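Local coordinates for FAD dependent oxidoreductase domain-containing protein (Deinococcus radiodurans R1, PDB 3C4N), which is of unknown function but belongs to a family of FAD-dependent oxidoreductases and binds ADP, probably in the place of the adenosine diphosphate part of FAD, at residues 226-240 with 364-376. Sequence-based numbering, arbitrary orientation.
Sequences GVIIVAAGAAGPALV and EELAPGLHLLLGG. With ADP (adenosine-5'-diphosphate), chain C.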
loop_
_atom_site.group_PDB
_atom_site.type_symbol
_atom_site.label_atom_id
_atom_site.label_comp_id
_atom_site.label_asym_id
_atom_site.label_seq_id
_atom_site.Cartn_x
_atom_site.Cartn_y
_atom_site.Cartn_z
ATOM N N GLY A 226 8.173 -1.054 -19.835
ATOM C CA GLY A 226 8.559 -2.015 -20.858
ATOM C C GLY A 226 7.485 -3.074 -21.033
ATOM O O GLY A 226 7.297 -3.619 -22.123
ATOM N N VAL A 227 6.781 -3.369 -19.946
ATOM C CA VAL A 227 5.719 -4.358 -19.978
ATOM C C VAL A 227 4.538 -3.869 -19.159
ATOM O O VAL A 227 4.710 -3.395 -18.037
ATOM C CB VAL A 227 6.179 -5.728 -19.406
ATOM C CG1 VAL A 227 5.075 -6.759 -19.602
ATOM C CG2 VAL A 227 7.458 -6.196 -20.098
ATOM N N ILE A 228 3.342 -3.985 -19.734
ATOM C CA ILE A 228 2.102 -3.560 -19.087
ATOM C C ILE A 228 1.084 -4.698 -19.020
ATOM O O ILE A 228 0.616 -5.194 -20.050
ATOM C CB ILE A 228 1.445 -2.393 -19.854
ATOM C CG1 ILE A 228 2.367 -1.171 -19.832
ATOM C CG2 ILE A 228 0.075 -2.091 -19.263
ATOM C CD1 ILE A 228 1.878 -0.006 -20.670
ATOM N N ILE A 229 0.745 -5.100 -17.798
ATOM C CA ILE A 229 -0.230 -6.157 -17.570
ATOM C C ILE A 229 -1.565 -5.529 -17.177
ATOM O O ILE A 229 -1.672 -4.862 -16.149
ATOM C CB ILE A 229 0.242 -7.108 -16.453
ATOM C CG1 ILE A 229 1.552 -7.769 -16.879
ATOM C CG2 ILE A 229 -0.820 -8.147 -16.153
ATOM C CD1 ILE A 229 2.124 -8.687 -15.847
ATOM N N VAL A 230 -2.570 -5.741 -18.025
ATOM C CA VAL A 230 -3.916 -5.220 -17.821
ATOM C C VAL A 230 -4.775 -6.213 -17.048
ATOM O O VAL A 230 -5.399 -7.103 -17.626
ATOM C CB VAL A 230 -4.599 -4.922 -19.176
ATOM C CG1 VAL A 230 -6.035 -4.513 -18.971
ATOM C CG2 VAL A 230 -3.850 -3.838 -19.907
ATOM N N ALA A 231 -4.798 -6.035 -15.728
ATOM C CA ALA A 231 -5.568 -6.881 -14.814
ATOM C C ALA A 231 -6.706 -6.066 -14.211
ATOM O O ALA A 231 -6.942 -6.139 -13.010
ATOM C CB ALA A 231 -4.668 -7.393 -13.707
ATOM N N ALA A 232 -7.417 -5.312 -15.047
ATOM C CA ALA A 232 -8.496 -4.476 -14.568
ATOM C C ALA A 232 -9.800 -5.240 -14.463
ATOM O O ALA A 232 -10.858 -4.650 -14.266
ATOM C CB ALA A 232 -8.663 -3.271 -15.486
ATOM N N GLY A 233 -9.720 -6.561 -14.567
ATOM C CA GLY A 233 -10.920 -7.370 -14.498
ATOM C C GLY A 233 -11.824 -7.061 -15.681
ATOM O O GLY A 233 -11.351 -6.837 -16.796
ATOM N N ALA A 234 -13.127 -7.033 -15.424
ATOM C CA ALA A 234 -14.133 -6.761 -16.441
ATOM C C ALA A 234 -13.875 -5.459 -17.190
ATOM O O ALA A 234 -14.297 -5.302 -18.333
ATOM C CB ALA A 234 -15.506 -6.729 -15.806
ATOM N N ALA A 235 -13.173 -4.524 -16.558
ATOM C CA ALA A 235 -12.886 -3.254 -17.206
ATOM C C ALA A 235 -11.635 -3.338 -18.085
ATOM O O ALA A 235 -11.240 -2.359 -18.723
ATOM C CB ALA A 235 -12.720 -2.148 -16.143
ATOM N N GLY A 236 -11.018 -4.515 -18.132
ATOM C CA GLY A 236 -9.814 -4.692 -18.933
ATOM C C GLY A 236 -10.019 -4.513 -20.425
ATOM O O GLY A 236 -9.246 -3.812 -21.068
ATOM N N PRO A 237 -11.042 -5.151 -21.018
ATOM C CA PRO A 237 -11.301 -5.017 -22.456
ATOM C C PRO A 237 -11.486 -3.566 -22.924
ATOM O O PRO A 237 -10.881 -3.145 -23.904
ATOM C CB PRO A 237 -12.555 -5.860 -22.650
ATOM C CG PRO A 237 -12.311 -6.992 -21.681
ATOM C CD PRO A 237 -11.847 -6.244 -20.443
ATOM N N ALA A 238 -12.314 -2.803 -22.227
ATOM C CA ALA A 238 -12.535 -1.413 -22.609
ATOM C C ALA A 238 -11.267 -0.590 -22.442
ATOM O O ALA A 238 -10.945 0.244 -23.289
ATOM C CB ALA A 238 -13.668 -0.806 -21.778
ATOM N N LEU A 239 -10.555 -0.812 -21.342
ATOM C CA LEU A 239 -9.322 -0.085 -21.078
ATOM C C LEU A 239 -8.442 -0.021 -22.321
ATOM O O LEU A 239 -8.069 1.065 -22.771
ATOM C CB LEU A 239 -8.536 -0.755 -19.959
ATOM C CG LEU A 239 -7.292 0.027 -19.543
ATOM C CD1 LEU A 239 -7.724 1.327 -18.856
ATOM C CD2 LEU A 239 -6.450 -0.807 -18.589
ATOM N N VAL A 240 -8.119 -1.193 -22.868
ATOM C CA VAL A 240 -7.272 -1.300 -24.049
ATOM C C VAL A 240 -7.934 -0.781 -25.320
ATOM O O VAL A 240 -7.257 -0.359 -26.256
ATOM C CB VAL A 240 -6.845 -2.754 -24.289
ATOM C CG1 VAL A 240 -6.120 -3.287 -23.075
ATOM C CG2 VAL A 240 -8.059 -3.592 -24.609
ATOM N N GLU A 364 -3.219 -12.939 -22.657
ATOM C CA GLU A 364 -2.849 -12.837 -24.044
ATOM C C GLU A 364 -2.049 -11.561 -24.251
ATOM O O GLU A 364 -2.228 -10.586 -23.524
ATOM C CB GLU A 364 -4.110 -12.843 -24.910
ATOM C CG GLU A 364 -4.956 -11.594 -24.796
ATOM C CD GLU A 364 -6.341 -11.765 -25.414
ATOM O OE1 GLU A 364 -6.444 -12.212 -26.589
ATOM O OE2 GLU A 364 -7.328 -11.442 -24.716
ATOM N N GLU A 365 -1.147 -11.568 -25.222
ATOM C CA GLU A 365 -0.359 -10.379 -25.494
ATOM C C GLU A 365 -0.987 -9.734 -26.731
ATOM O O GLU A 365 -0.785 -10.194 -27.852
ATOM C CB GLU A 365 1.109 -10.761 -25.736
ATOM C CG GLU A 365 2.074 -9.571 -25.703
ATOM C CD GLU A 365 3.527 -9.932 -26.038
ATOM O OE1 GLU A 365 3.758 -10.956 -26.722
ATOM O OE2 GLU A 365 4.437 -9.172 -25.627
ATOM N N LEU A 366 -1.773 -8.683 -26.499
ATOM C CA LEU A 366 -2.474 -7.956 -27.553
ATOM C C LEU A 366 -1.566 -7.053 -28.379
ATOM O O LEU A 366 -1.981 -6.489 -29.390
ATOM C CB LEU A 366 -3.597 -7.109 -26.949
ATOM C CG LEU A 366 -4.680 -7.881 -26.190
ATOM C CD1 LEU A 366 -5.718 -6.902 -25.589
ATOM C CD2 LEU A 366 -5.335 -8.849 -27.146
ATOM N N ALA A 367 -0.325 -6.924 -27.939
ATOM C CA ALA A 367 0.654 -6.103 -28.623
ATOM C C ALA A 367 1.961 -6.276 -27.879
ATOM O O ALA A 367 1.982 -6.706 -26.723
ATOM C CB ALA A 367 0.227 -4.651 -28.605
ATOM N N PRO A 368 3.075 -5.941 -28.528
ATOM C CA PRO A 368 4.373 -6.083 -27.874
ATOM C C PRO A 368 4.390 -5.508 -26.457
ATOM O O PRO A 368 4.129 -4.324 -26.256
ATOM C CB PRO A 368 5.303 -5.348 -28.831
ATOM C CG PRO A 368 4.711 -5.702 -30.176
ATOM C CD PRO A 368 3.229 -5.474 -29.919
ATOM N N GLY A 369 4.683 -6.370 -25.485
ATOM C CA GLY A 369 4.749 -5.952 -24.097
ATOM C C GLY A 369 3.423 -5.656 -23.415
ATOM O O GLY A 369 3.404 -5.275 -22.244
ATOM N N LEU A 370 2.321 -5.833 -24.142
ATOM C CA LEU A 370 0.987 -5.577 -23.604
ATOM C C LEU A 370 0.177 -6.861 -23.395
ATOM O O LEU A 370 -0.144 -7.561 -24.360
ATOM C CB LEU A 370 0.211 -4.640 -24.532
ATOM C CG LEU A 370 -1.135 -4.175 -23.987
ATOM C CD1 LEU A 370 -0.885 -3.279 -22.770
ATOM C CD2 LEU A 370 -1.894 -3.404 -25.047
ATOM N N HIS A 371 -0.154 -7.160 -22.138
ATOM C CA HIS A 371 -0.922 -8.360 -21.805
ATOM C C HIS A 371 -2.258 -8.067 -21.155
ATOM O O HIS A 371 -2.367 -7.174 -20.316
ATOM C CB HIS A 371 -0.136 -9.269 -20.862
ATOM C CG HIS A 371 1.169 -9.723 -21.425
ATOM N ND1 HIS A 371 2.333 -9.002 -21.272
ATOM C CD2 HIS A 371 1.483 -10.789 -22.195
ATOM C CE1 HIS A 371 3.310 -9.605 -21.924
ATOM N NE2 HIS A 371 2.823 -10.692 -22.494
ATOM N N LEU A 372 -3.272 -8.830 -21.546
ATOM C CA LEU A 372 -4.601 -8.684 -20.970
ATOM C C LEU A 372 -4.905 -9.933 -20.136
ATOM O O LEU A 372 -5.059 -11.028 -20.676
ATOM C CB LEU A 372 -5.646 -8.503 -22.078
ATOM C CG LEU A 372 -7.121 -8.558 -21.653
ATOM C CD1 LEU A 372 -7.441 -7.437 -20.675
ATOM C CD2 LEU A 372 -7.992 -8.439 -22.889
ATOM N N LEU A 373 -4.981 -9.750 -18.820
ATOM C CA LEU A 373 -5.243 -10.822 -17.862
ATOM C C LEU A 373 -6.715 -10.867 -17.511
ATOM O O LEU A 373 -7.281 -9.878 -17.052
ATOM C CB LEU A 373 -4.433 -10.581 -16.580
ATOM C CG LEU A 373 -4.493 -11.576 -15.408
ATOM C CD1 LEU A 373 -4.240 -12.984 -15.921
ATOM C CD2 LEU A 373 -3.450 -11.198 -14.354
ATOM N N LEU A 374 -7.332 -12.016 -17.727
ATOM C CA LEU A 374 -8.740 -12.180 -17.418
ATOM C C LEU A 374 -8.921 -13.315 -16.421
ATOM O O LEU A 374 -8.275 -14.365 -16.530
ATOM C CB LEU A 374 -9.525 -12.475 -18.701
ATOM C CG LEU A 374 -10.268 -11.330 -19.406
ATOM C CD1 LEU A 374 -9.522 -10.039 -19.257
ATOM C CD2 LEU A 374 -10.487 -11.679 -20.875
ATOM N N GLY A 375 -9.793 -13.073 -15.446
ATOM C CA GLY A 375 -10.123 -14.053 -14.426
ATOM C C GLY A 375 -11.423 -14.707 -14.856
ATOM O O GLY A 375 -11.390 -15.683 -15.598
ATOM N N GLY A 376 -12.566 -14.180 -14.415
ATOM C CA GLY A 376 -13.842 -14.755 -14.825
ATOM C C GLY A 376 -14.533 -15.704 -13.853
ATOM O O GLY A 376 -13.980 -16.031 -12.801
HETATM P PB ADP C . -10.196 -9.539 -11.113
HETATM O O1B ADP C . -9.988 -10.001 -12.485
HETATM O O2B ADP C . -9.002 -10.018 -10.162
HETATM O O3B ADP C . -11.596 -10.101 -10.535
HETATM P PA ADP C . -11.183 -7.312 -10.073
HETATM O O1A ADP C . -12.392 -6.868 -10.792
HETATM O O2A ADP C . -11.619 -8.339 -8.899
HETATM O O3A ADP C . -10.130 -7.977 -11.084
HETATM O "O5'" ADP C . -10.282 -6.109 -9.525
HETATM C "C5'" ADP C . -9.379 -5.761 -10.529
HETATM C "C4'" ADP C . -8.852 -4.368 -10.308
HETATM O "O4'" ADP C . -8.492 -3.396 -11.324
HETATM C "C3'" ADP C . -10.065 -3.855 -9.596
HETATM O "O3'" ADP C . -10.015 -4.227 -8.218
HETATM C "C2'" ADP C . -10.047 -2.342 -9.826
HETATM O "O2'" ADP C . -10.034 -1.648 -8.568
HETATM C "C1'" ADP C . -8.769 -2.123 -10.683
HETATM N N9 ADP C . -8.933 -1.261 -11.809
HETATM C C8 ADP C . -9.992 -1.343 -12.728
HETATM N N7 ADP C . -9.862 -0.379 -13.623
HETATM C C5 ADP C . -8.727 0.323 -13.365
HETATM C C6 ADP C . -8.004 1.359 -14.012
HETATM N N6 ADP C . -8.270 1.693 -15.357
HETATM N N1 ADP C . -6.884 1.841 -13.427
HETATM C C2 ADP C . -6.427 1.343 -12.279
HETATM N N3 ADP C . -7.000 0.367 -11.676
HETATM C C4 ADP C . -8.130 -0.256 -12.208
HETATM O O HOH W 1 -7.870 -9.020 -14.365
HETATM O O HOH W 2 -8.636 -7.114 -17.259
#
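V230 presses its CG1 methyl against CD1 of L372 at 3.7 Å, while its CG2 leans more loosely on CD1 of L370. CG lies anti to the backbone N in both leucines, and chi2 near +60° then turns CD1 to the neighbouring strand. CD1 of L370 also lies 3.8 Å from CG2 of I228. Beta-branched residues and leucines suit this face because it is covered by helix 236-244 and by L197: CG2 of V240 lies 4.2 Å from CD1 of L366, the two side chains meeting at about a right angle, and G236, which has no side chain, lets L372 pass close to the helix start.

The other face carries I229, H371 and L373, packed against helices 46-58 and 379-398. CG1 of V227 approaches the edge of the H371 ring, near its plane, at 3.9 Å from ND1, a buried nitrogen that finds no polar partner in the model. L373 reaches CB of A231 with CD2.

Between the faces, strands 227-230 and 370-374 run parallel, 22° apart. The amides of I228, H371 and V230 make nearly straight bonds to G369 O, I228 O and H371 O; the last, L373 N to V230 O (2.9 Å), is bent, its donor lifted above the carbonyl plane, and comes at the end of strand 227-230. The positive phi (73°) of the third position of the type II turn suits a glycine, G369, whose N is held by E365 OE2 at 2.8 Å.

Beyond the strand, G233 leaves room for the diphosphate: a water accepts from G233 N and donates to L373 O and ADP O1B. Parallel strands whose ends approach the phosphates of ADP, beside the glycine-rich turn before helix 46-58, are consistent with the Rossmann-type FAD-binding domain of this family.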